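Local coordinates for protein proabylysin (Pyrococcus abyssi, PDB 4JIU) that is the zymogen of a small soluble zinc metallopeptidase of the minigluzincin type, and once activated probably hydrolyses peptide bonds, at residues R24-K27 / M28-A31; S75-R78 / E79-K82; G86-A89 / K90-E93. The protein carries 1 engineered substitution. All blocks are in the same frame, centred on the assembly; numbering follows the deposited sequence.

Contact 1: residues R24-K27 / M28-A31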
ATOM      1  N   ARG A  24     -10.095  -9.304   1.634  1.00 13.18           N
ATOM      2  CA  ARG A  24     -11.459  -9.402   1.158  1.00 13.67           C
ATOM      3  C   ARG A  24     -11.438  -9.332  -0.349  1.00 13.03           C
ATOM      4  O   ARG A  24     -10.650  -8.550  -0.883  1.00 14.07           O
ATOM      5  CB  ARG A  24     -12.327  -8.212   1.626  1.00 16.42           C
ATOM      6  CG  ARG A  24     -12.455  -8.072   3.106  1.00 19.66           C
ATOM      7  CD  ARG A  24     -13.499  -8.983   3.690  1.00 20.59           C
ATOM      8  NE  ARG A  24     -13.757  -8.645   5.086  1.00 25.46           N
ATOM      9  CZ  ARG A  24     -12.993  -8.913   6.135  1.00 27.94           C
ATOM     10  NH1 ARG A  24     -11.881  -9.577   5.883  1.00 26.09           N
ATOM     11  NH2 ARG A  24     -13.350  -8.535   7.373  1.00 26.51           N
ATOM     12  N   PRO A  25     -12.302 -10.064  -1.036  1.00 12.58           N
ATOM     13  CA  PRO A  25     -12.356  -9.928  -2.477  1.00 13.47           C
ATOM     14  C   PRO A  25     -12.932  -8.570  -2.850  1.00 15.15           C
ATOM     15  O   PRO A  25     -14.006  -8.177  -2.435  1.00 20.49           O
ATOM     16  CB  PRO A  25     -13.277 -11.068  -2.875  1.00 15.00           C
ATOM     17  CG  PRO A  25     -14.158 -11.339  -1.670  1.00 16.56           C
ATOM     18  CD  PRO A  25     -13.266 -11.049  -0.489  1.00 13.71           C
ATOM     19  N   LEU A  26     -12.194  -7.866  -3.685  1.00 15.94           N
ATOM     20  CA  LEU A  26     -12.561  -6.547  -4.149  1.00 19.95           C
ATOM     21  C   LEU A  26     -12.800  -6.609  -5.659  1.00 23.30           C
ATOM     22  O   LEU A  26     -12.098  -7.318  -6.365  1.00 29.47           O
ATOM     23  CB  LEU A  26     -11.444  -5.519  -3.888  1.00 17.60           C
ATOM     24  CG  LEU A  26     -11.010  -5.345  -2.437  1.00 14.86           C
ATOM     25  CD1 LEU A  26      -9.791  -4.433  -2.381  1.00 17.28           C
ATOM     26  CD2 LEU A  26     -12.165  -4.806  -1.634  1.00 21.00           C
ATOM     27  N   LYS A  27     -13.755  -5.858  -6.151  1.00 30.24           N
ATOM     28  CA  LYS A  27     -14.086  -5.884  -7.566  1.00 31.00           C
ATOM     29  C   LYS A  27     -13.179  -4.929  -8.335  1.00 27.13           C
ATOM     30  O   LYS A  27     -12.495  -5.233  -9.298  1.00 38.79           O
ATOM     31  CB  LYS A  27     -15.558  -5.499  -7.711  1.00 39.20           C
ATOM     32  CG  LYS A  27     -16.005  -5.408  -9.169  1.00 44.61           C
ATOM     33  CD  LYS A  27     -17.500  -5.196  -9.260  1.00 53.50           C
ATOM     34  CE  LYS A  27     -17.873  -4.281 -10.412  1.00 57.34           C
ATOM     35  NZ  LYS A  27     -19.021  -3.395 -10.056  1.00 72.79           N
ATOM     36  N   MET A  28     -13.184  -3.716  -7.820  1.00 26.42           N
ATOM     37  CA  MET A  28     -12.738  -2.561  -8.591  1.00 26.24           C
ATOM     38  C   MET A  28     -11.292  -2.209  -8.368  1.00 23.30           C
ATOM     39  O   MET A  28     -10.777  -1.411  -9.142  1.00 30.74           O
ATOM     40  CB  MET A  28     -13.593  -1.380  -8.205  1.00 27.93           C
ATOM     41  CG  MET A  28     -15.021  -1.551  -8.663  1.00 29.79           C
ATOM     42  SD  MET A  28     -15.233  -1.911 -10.403  1.00 36.35           S
ATOM     43  CE  MET A  28     -14.687  -0.411 -11.195  1.00 64.62           C
ATOM     44  N   SER A  29     -10.644  -2.794  -7.353  1.00 21.96           N
ATOM     45  CA  SER A  29      -9.257  -2.564  -7.045  1.00 18.89           C
ATOM     46  C   SER A  29      -8.647  -3.795  -6.394  1.00 16.34           C
ATOM     47  O   SER A  29      -9.333  -4.796  -6.167  1.00 19.94           O
ATOM     48  CB  SER A  29      -9.127  -1.345  -6.095  1.00 18.83           C
ATOM     49  OG  SER A  29      -9.421  -1.653  -4.768  1.00 18.63           O
ATOM     50  N   ILE A  30      -7.379  -3.656  -6.054  1.00 14.14           N
ATOM     51  CA  ILE A  30      -6.755  -4.696  -5.256  1.00 13.22           C
ATOM     52  C   ILE A  30      -6.423  -4.259  -3.835  1.00 10.87           C
ATOM     53  O   ILE A  30      -5.999  -5.096  -3.060  1.00 12.33           O
ATOM     54  CB  ILE A  30      -5.451  -5.180  -5.918  1.00 15.96           C
ATOM     55  CG1 ILE A  30      -4.422  -4.018  -5.964  1.00 19.40           C
ATOM     56  CG2 ILE A  30      -5.815  -5.797  -7.246  1.00 27.43           C
ATOM     57  CD1 ILE A  30      -3.206  -4.436  -6.756  1.00 25.10           C
ATOM     58  N   ALA A  31      -6.599  -2.980  -3.513  1.00 10.96           N
ATOM     59  CA  ALA A  31      -6.335  -2.509  -2.154  1.00  9.87           C
ATOM     60  C   ALA A  31      -6.959  -1.164  -1.957  1.00  9.87           C
ATOM     61  O   ALA A  31      -6.990  -0.345  -2.864  1.00 11.25           O
ATOM     62  CB  ALA A  31      -4.841  -2.429  -1.930  1.00 12.20           C
TER
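L26 reaches across the turn to S29, while K27 and M28 run side by side and point the same way. At the root of the leucine, L26 CB rests on S29 O at 3.2 Å. Further out, with its CG anti to the carbonyl carbon (chi1 -58°), L26 turns the branch CD1 onto the chain that follows, where it meets S29 OG at 3.7 Å and the peptide carbon I30 C, also at 3.7 Å. The other pair is exposed. K27 runs outward with CG anti to its backbone N (chi1 177°), bending in its last two torsions, and the folded M28 chain lays its sulfur alongside, SD standing 3.5 Å from K27 CE and 3.8 Å from K27 CG. The turn belongs to the connection between the two outer strands, 20-23 and 31-34, which have strand 39-42 between them. Its start is tied to that central strand through a backbone bond from R24 to L42, and OD2 of D43 accepts a hydrogen bond from the backbone N of L26. A31 opens strand 31-34 and is backbone-bonded to V105, the C-terminal residue that also binds the zinc ion, consistent with the tail lying along this strand in the zymogen. The buried S29 touches V105, and its OG makes at best a weak bond of 3.4 Å to A31 O. I30 points away from 24-27 and packs on I57, I96 and L100.

Contact 2: residues S75-R78 / E79-K82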
ATOM      1  N   SER A  75       2.923  15.337  -0.707  1.00 15.29           N
ATOM      2  CA  SER A  75       3.246  14.784   0.620  0.55 15.84           C
ATOM      3  C   SER A  75       2.960  13.293   0.662  1.00 13.48           C
ATOM      4  O   SER A  75       3.673  12.564   1.365  1.00 15.49           O
ATOM      5  CB  SER A  75       2.442  15.536   1.681  0.55 17.86           C
ATOM      6  OG  SER A  75       1.073  15.413   1.332  0.55 26.91           O
ATOM      7  N   PHE A  76       1.975  12.832  -0.095  1.00 12.37           N
ATOM      8  CA  PHE A  76       1.774  11.388  -0.243  1.00 11.47           C
ATOM      9  C   PHE A  76       3.009  10.718  -0.783  1.00 11.07           C
ATOM     10  O   PHE A  76       3.525   9.726  -0.274  1.00 11.66           O
ATOM     11  CB  PHE A  76       0.531  11.185  -1.158  1.00 11.21           C
ATOM     12  CG  PHE A  76       0.368   9.742  -1.566  1.00 10.58           C
ATOM     13  CD1 PHE A  76      -0.341   8.856  -0.734  1.00 10.50           C
ATOM     14  CD2 PHE A  76       0.905   9.265  -2.746  1.00 10.86           C
ATOM     15  CE1 PHE A  76      -0.452   7.534  -1.071  1.00 11.13           C
ATOM     16  CE2 PHE A  76       0.823   7.929  -3.060  1.00 10.82           C
ATOM     17  CZ  PHE A  76       0.150   7.087  -2.238  1.00 10.55           C
ATOM     18  N   TRP A  77       3.519  11.236  -1.916  1.00 11.35           N
ATOM     19  CA  TRP A  77       4.647  10.618  -2.571  1.00 12.15           C
ATOM     20  C   TRP A  77       5.904  10.708  -1.718  1.00 12.14           C
ATOM     21  O   TRP A  77       6.737   9.835  -1.756  1.00 12.23           O
ATOM     22  CB  TRP A  77       4.907  11.158  -3.981  1.00 12.79           C
ATOM     23  CG  TRP A  77       3.863  10.727  -4.934  1.00 12.38           C
ATOM     24  CD1 TRP A  77       2.979  11.520  -5.596  1.00 12.64           C
ATOM     25  CD2 TRP A  77       3.527   9.385  -5.341  1.00 12.41           C
ATOM     26  NE1 TRP A  77       2.119  10.817  -6.393  1.00 13.34           N
ATOM     27  CE2 TRP A  77       2.441   9.468  -6.250  1.00 13.05           C
ATOM     28  CE3 TRP A  77       4.012   8.118  -5.033  1.00 12.92           C
ATOM     29  CZ2 TRP A  77       1.839   8.350  -6.865  1.00 13.52           C
ATOM     30  CZ3 TRP A  77       3.431   7.002  -5.639  1.00 13.80           C
ATOM     31  CH2 TRP A  77       2.363   7.130  -6.532  1.00 14.82           C
ATOM     32  N   ARG A  78       6.024  11.786  -0.895  1.00 13.75           N
ATOM     33  CA  ARG A  78       7.158  11.856   0.018  1.00 14.16           C
ATOM     34  C   ARG A  78       7.202  10.664   0.986  1.00 13.04           C
ATOM     35  O   ARG A  78       8.278  10.145   1.273  1.00 14.03           O
ATOM     36  CB  ARG A  78       7.092  13.140   0.829  1.00 18.70           C
ATOM     37  CG  ARG A  78       8.010  13.409   1.964  1.00 25.01           C
ATOM     38  CD  ARG A  78       8.087  14.877   2.366  1.00 35.74           C
ATOM     39  NE  ARG A  78       7.114  15.294   3.377  1.00 45.45           N
ATOM     40  CZ  ARG A  78       6.130  16.177   3.302  1.00 43.76           C
ATOM     41  NH1 ARG A  78       5.857  16.860   2.182  1.00 45.70           N
ATOM     42  NH2 ARG A  78       5.339  16.427   4.350  1.00 55.74           N
ATOM     43  N   GLU A  79       6.030  10.222   1.442  1.00 12.06           N
ATOM     44  CA  GLU A  79       6.026   9.055   2.328  1.00 12.14           C
ATOM     45  C   GLU A  79       6.475   7.818   1.550  1.00 10.94           C
ATOM     46  O   GLU A  79       7.279   7.021   2.013  1.00 11.26           O
ATOM     47  CB  GLU A  79       4.639   8.830   2.910  1.00 12.71           C
ATOM     48  CG  GLU A  79       4.154   9.959   3.790  1.00 14.71           C
ATOM     49  CD  GLU A  79       5.029  10.173   5.003  1.00 17.59           C
ATOM     50  OE1 GLU A  79       5.777   9.268   5.443  1.00 17.72           O
ATOM     51  OE2 GLU A  79       4.882  11.265   5.613  1.00 27.11           O
ATOM     52  N   VAL A  80       5.901   7.590   0.366  1.00 10.36           N
ATOM     53  CA  VAL A  80       6.270   6.430  -0.472  1.00 10.14           C
ATOM     54  C   VAL A  80       7.761   6.386  -0.739  1.00 10.25           C
ATOM     55  O   VAL A  80       8.386   5.312  -0.696  1.00 10.60           O
ATOM     56  CB  VAL A  80       5.442   6.451  -1.777  1.00  9.99           C
ATOM     57  CG1 VAL A  80       5.936   5.400  -2.734  1.00 12.53           C
ATOM     58  CG2 VAL A  80       3.957   6.311  -1.511  1.00 11.21           C
ATOM     59  N   GLU A  81       8.331   7.570  -0.946  1.00 10.01           N
ATOM     60  CA  GLU A  81       9.746   7.690  -1.285  1.00 10.99           C
ATOM     61  C   GLU A  81      10.689   7.453  -0.122  1.00 11.52           C
ATOM     62  O   GLU A  81      11.889   7.380  -0.311  1.00 12.42           O
ATOM     63  CB  GLU A  81       9.983   9.048  -1.973  1.00 13.87           C
ATOM     64  CG  GLU A  81       9.372   9.058  -3.383  1.00 14.13           C
ATOM     65  CD  GLU A  81       9.302  10.403  -4.027  1.00 18.58           C
ATOM     66  OE1 GLU A  81       8.536  10.539  -5.011  1.00 18.71           O
ATOM     67  OE2 GLU A  81       9.989  11.334  -3.568  1.00 26.80           O
ATOM     68  N   LYS A  82      10.155   7.247   1.081  1.00 11.17           N
ATOM     69  CA  LYS A  82      10.989   6.719   2.174  1.00 11.44           C
ATOM     70  C   LYS A  82      11.433   5.289   1.909  1.00 10.19           C
ATOM     71  O   LYS A  82      12.408   4.840   2.540  1.00 11.61           O
ATOM     72  CB  LYS A  82      10.245   6.827   3.533  1.00 12.31           C
ATOM     73  CG  LYS A  82       9.986   8.280   3.883  1.00 12.99           C
ATOM     74  CD  LYS A  82       9.142   8.366   5.145  1.00 13.72           C
ATOM     75  CE  LYS A  82       8.948   9.775   5.620  1.00 16.78           C
ATOM     76  NZ  LYS A  82       8.073   9.804   6.815  1.00 18.92           N
TER
HETATM   77  O   HOH W   1       4.359  13.560   4.024  1.00 34.83           O
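W77 and V80 lie side by side on helix 74-80, pointing the same way, with V80 CB 3.9 Å from CE3 of the W77 indole. V80 CG2 also makes an off-centre CH-pi contact, 4.3 Å from the centroid of the F76 ring, so the valine fills in against two aromatics. Beneath them the helix is held by a nearly straight bond from V80 N to F76 O (3.3 Å, 169°) and by a shorter one from E81 N to W77 O. E79 takes up a separate, polar side of the helix. With CG anti to the carbonyl carbon and a bend at chi2 (-62°), its chain curls back so that E79 CG comes within 3.6 Å of S75 O, and its carboxylate is gripped at both oxygens. K82 NZ makes a salt bridge to E79 OE1 at 2.7 Å on the syn side, 28° out of the carboxylate plane; OE2 takes a salt bridge from K66 and a water that also donates to S75 O. R78, bent at chi3, brings its guanidinium near the same carboxylate, NE 5.1 Å from E79 OE2, without touching it; its charge would probably add to the positive surroundings that K66 and K82 give E79. The aromatic side of the helix backs the zinc site: F76 packs on H60, H64 and H72, and W77 on H72, the three histidine ligands, two of them from the HExxH helix that marks zinc peptidases of this clan.

Contact 3: residues G86-A89 / K90-E93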
ATOM      1  N   GLY A  86      12.544   7.857  -6.417  1.00 14.10           N
ATOM      2  CA  GLY A  86      12.598   8.256  -7.811  1.00 14.39           C
ATOM      3  C   GLY A  86      11.500   7.626  -8.613  1.00 13.57           C
ATOM      4  O   GLY A  86      10.310   7.728  -8.341  1.00 14.65           O
ATOM      5  N   GLU A  87      11.889   6.974  -9.705  1.00 14.32           N
ATOM      6  CA  GLU A  87      10.988   6.322 -10.606  1.00 15.38           C
ATOM      7  C   GLU A  87      10.529   4.949 -10.137  1.00 15.23           C
ATOM      8  O   GLU A  87       9.738   4.287 -10.838  1.00 14.88           O
ATOM      9  CB  GLU A  87      11.606   6.275 -12.016  1.00 18.59           C
ATOM     10  CG  GLU A  87      11.894   7.698 -12.534  1.00 27.60           C
ATOM     11  CD  GLU A  87      13.131   7.644 -13.415  1.00 46.27           C
ATOM     12  OE1 GLU A  87      13.912   6.689 -13.141  1.00 72.53           O
ATOM     13  OE2 GLU A  87      13.335   8.497 -14.299  1.00 43.75           O
ATOM     14  N   ARG A  88      10.972   4.505  -8.986  1.00 12.69           N
ATOM     15  CA  ARG A  88      10.702   3.083  -8.603  1.00 12.99           C
ATOM     16  C   ARG A  88       9.236   2.832  -8.303  1.00 12.45           C
ATOM     17  O   ARG A  88       8.763   1.758  -8.668  1.00 12.90           O
ATOM     18  CB  ARG A  88      11.579   2.700  -7.399  1.00 12.88           C
ATOM     19  CG  ARG A  88      11.520   1.221  -7.037  1.00 13.48           C
ATOM     20  CD  ARG A  88      12.064   0.370  -8.156  1.00 15.19           C
ATOM     21  NE  ARG A  88      12.341  -0.998  -7.741  1.00 13.39           N
ATOM     22  CZ  ARG A  88      12.981  -1.837  -8.492  1.00 13.68           C
ATOM     23  NH1 ARG A  88      13.448  -1.467  -9.675  1.00 15.32           N
ATOM     24  NH2 ARG A  88      13.170  -3.053  -8.073  1.00 15.10           N
ATOM     25  N   ALA A  89       8.502   3.747  -7.656  1.00 11.81           N
ATOM     26  CA  ALA A  89       7.096   3.426  -7.381  1.00 11.82           C
ATOM     27  C   ALA A  89       6.316   3.160  -8.631  1.00 12.34           C
ATOM     28  O   ALA A  89       5.503   2.245  -8.712  1.00 13.47           O
ATOM     29  CB  ALA A  89       6.428   4.619  -6.672  1.00 12.97           C
ATOM     30  N   LYS A  90       6.530   3.962  -9.678  1.00 12.83           N
ATOM     31  CA  LYS A  90       5.776   3.742 -10.908  1.00 14.66           C
ATOM     32  C   LYS A  90       6.211   2.445 -11.556  1.00 13.44           C
ATOM     33  O   LYS A  90       5.369   1.789 -12.158  1.00 14.74           O
ATOM     34  CB  LYS A  90       5.931   4.952 -11.825  1.00 22.10           C
ATOM     35  CG  LYS A  90       5.035   6.133 -11.421  1.00 30.57           C
ATOM     36  CD  LYS A  90       3.538   5.843 -11.638  1.00 39.99           C
ATOM     37  CE  LYS A  90       2.658   6.628 -10.672  1.00 36.99           C
ATOM     38  NZ  LYS A  90       1.237   6.178 -10.664  1.00 37.36           N
ATOM     39  N   GLU A  91       7.462   2.057 -11.484  1.00 13.92           N
ATOM     40  CA  GLU A  91       7.949   0.783 -12.019  1.00 13.73           C
ATOM     41  C   GLU A  91       7.232  -0.391 -11.315  1.00 12.66           C
ATOM     42  O   GLU A  91       6.756  -1.352 -11.936  1.00 14.10           O
ATOM     43  CB  GLU A  91       9.441   0.633 -11.878  1.00 15.80           C
ATOM     44  CG  GLU A  91      10.036  -0.679 -12.311  1.00 18.96           C
ATOM     45  CD  GLU A  91       9.676  -1.136 -13.704  1.00 25.23           C
ATOM     46  OE1 GLU A  91       9.536  -0.240 -14.576  1.00 31.45           O
ATOM     47  OE2 GLU A  91       9.560  -2.388 -13.860  1.00 29.02           O
ATOM     48  N   ILE A  92       7.146  -0.336  -9.996  1.00 12.27           N
ATOM     49  CA  ILE A  92       6.487  -1.421  -9.260  1.00 11.92           C
ATOM     50  C   ILE A  92       4.998  -1.399  -9.556  1.00 11.52           C
ATOM     51  O   ILE A  92       4.372  -2.454  -9.713  1.00 12.62           O
ATOM     52  CB  ILE A  92       6.841  -1.343  -7.780  1.00 12.05           C
ATOM     53  CG1 ILE A  92       8.337  -1.502  -7.539  1.00 14.56           C
ATOM     54  CG2 ILE A  92       6.027  -2.359  -6.993  1.00 14.68           C
ATOM     55  CD1 ILE A  92       9.049  -2.695  -8.155  1.00 17.51           C
ATOM     56  N   GLU A  93       4.347  -0.248  -9.580  1.00 12.71           N
ATOM     57  CA  GLU A  93       2.965  -0.193  -9.998  1.00 12.92           C
ATOM     58  C   GLU A  93       2.734  -0.833 -11.358  1.00 14.53           C
ATOM     59  O   GLU A  93       1.761  -1.549 -11.536  1.00 15.05           O
ATOM     60  CB  GLU A  93       2.481   1.252 -10.057  1.00 14.74           C
ATOM     61  CG  GLU A  93       2.220   1.852  -8.712  1.00 14.66           C
ATOM     62  CD  GLU A  93       1.557   3.212  -8.795  1.00 20.09           C
ATOM     63  OE1 GLU A  93       1.530   3.847  -7.740  1.00 19.15           O
ATOM     64  OE2 GLU A  93       1.051   3.702  -9.830  1.00 28.72           O
TER
HETATM   65  O   HOH W   2       7.817   6.752  -9.434  1.00 16.26           O
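Successive i to i+4 bonds start the helix, E91 N to E87 O at 3.3 Å, I92 N to R88 O at 3.0 Å and E93 N to A89 O at 2.9 Å, the last almost straight at 173°. One residue earlier a water stands in for a direct bond, accepting from K90 N and donating to G86 O. Of the side chains, R88 and I92 make the chief contact. Bent at chi2 (64°), the arginine folds along the helix so that I92 CD1 lies over one face of its guanidinium, 3.7 Å from R88 NE; NE itself forms a salt bridge with E52 of helix 51-67. K90 and E93 form the second pair. K90 NZ meets E93 OE2 at 2.6 Å on the syn side, 32° out of the carboxylate plane, and E93 OE1 is hydrogen-bonded to Y56 OH. Were E93 an alanine, K90 NZ and Y56 OH would probably lose these mates, and a gap would open beside W77 and H60. A89, small and buried, packs on Y56, W77 and V80. Salt bridges and hydrogen bonds therefore do two jobs here: E52 and Y56 tie this helix to the one carrying the zinc-binding H60, and the two bonds to E93 limit how its carboxylate can turn at the edge of the metal site.

How the contacts relate
Contacts 2 and 3 are neighbours on consecutive helices, 74-80 and 88-100, and touch directly: W77 and V80 both lie 4.0 Å from A89 CB, by way of CZ3 and CG1. Contact 1 stands apart, its centre about 23 Å from that of contact 2, on the opposite side of the chain's centre, in a loop without helical bonds. All three are partly buried, with some residue of each near the zinc site, but by different chemistry: aromatic rings behind the histidines in contact 2, a bonded carboxylate in contact 3, and backbone and serine beside the C-terminal ligand V105 in contact 1. Lysine-glutamate pairs one turn apart recur in contacts 2 and 3, the first at the end of its helix, and are absent from the loop.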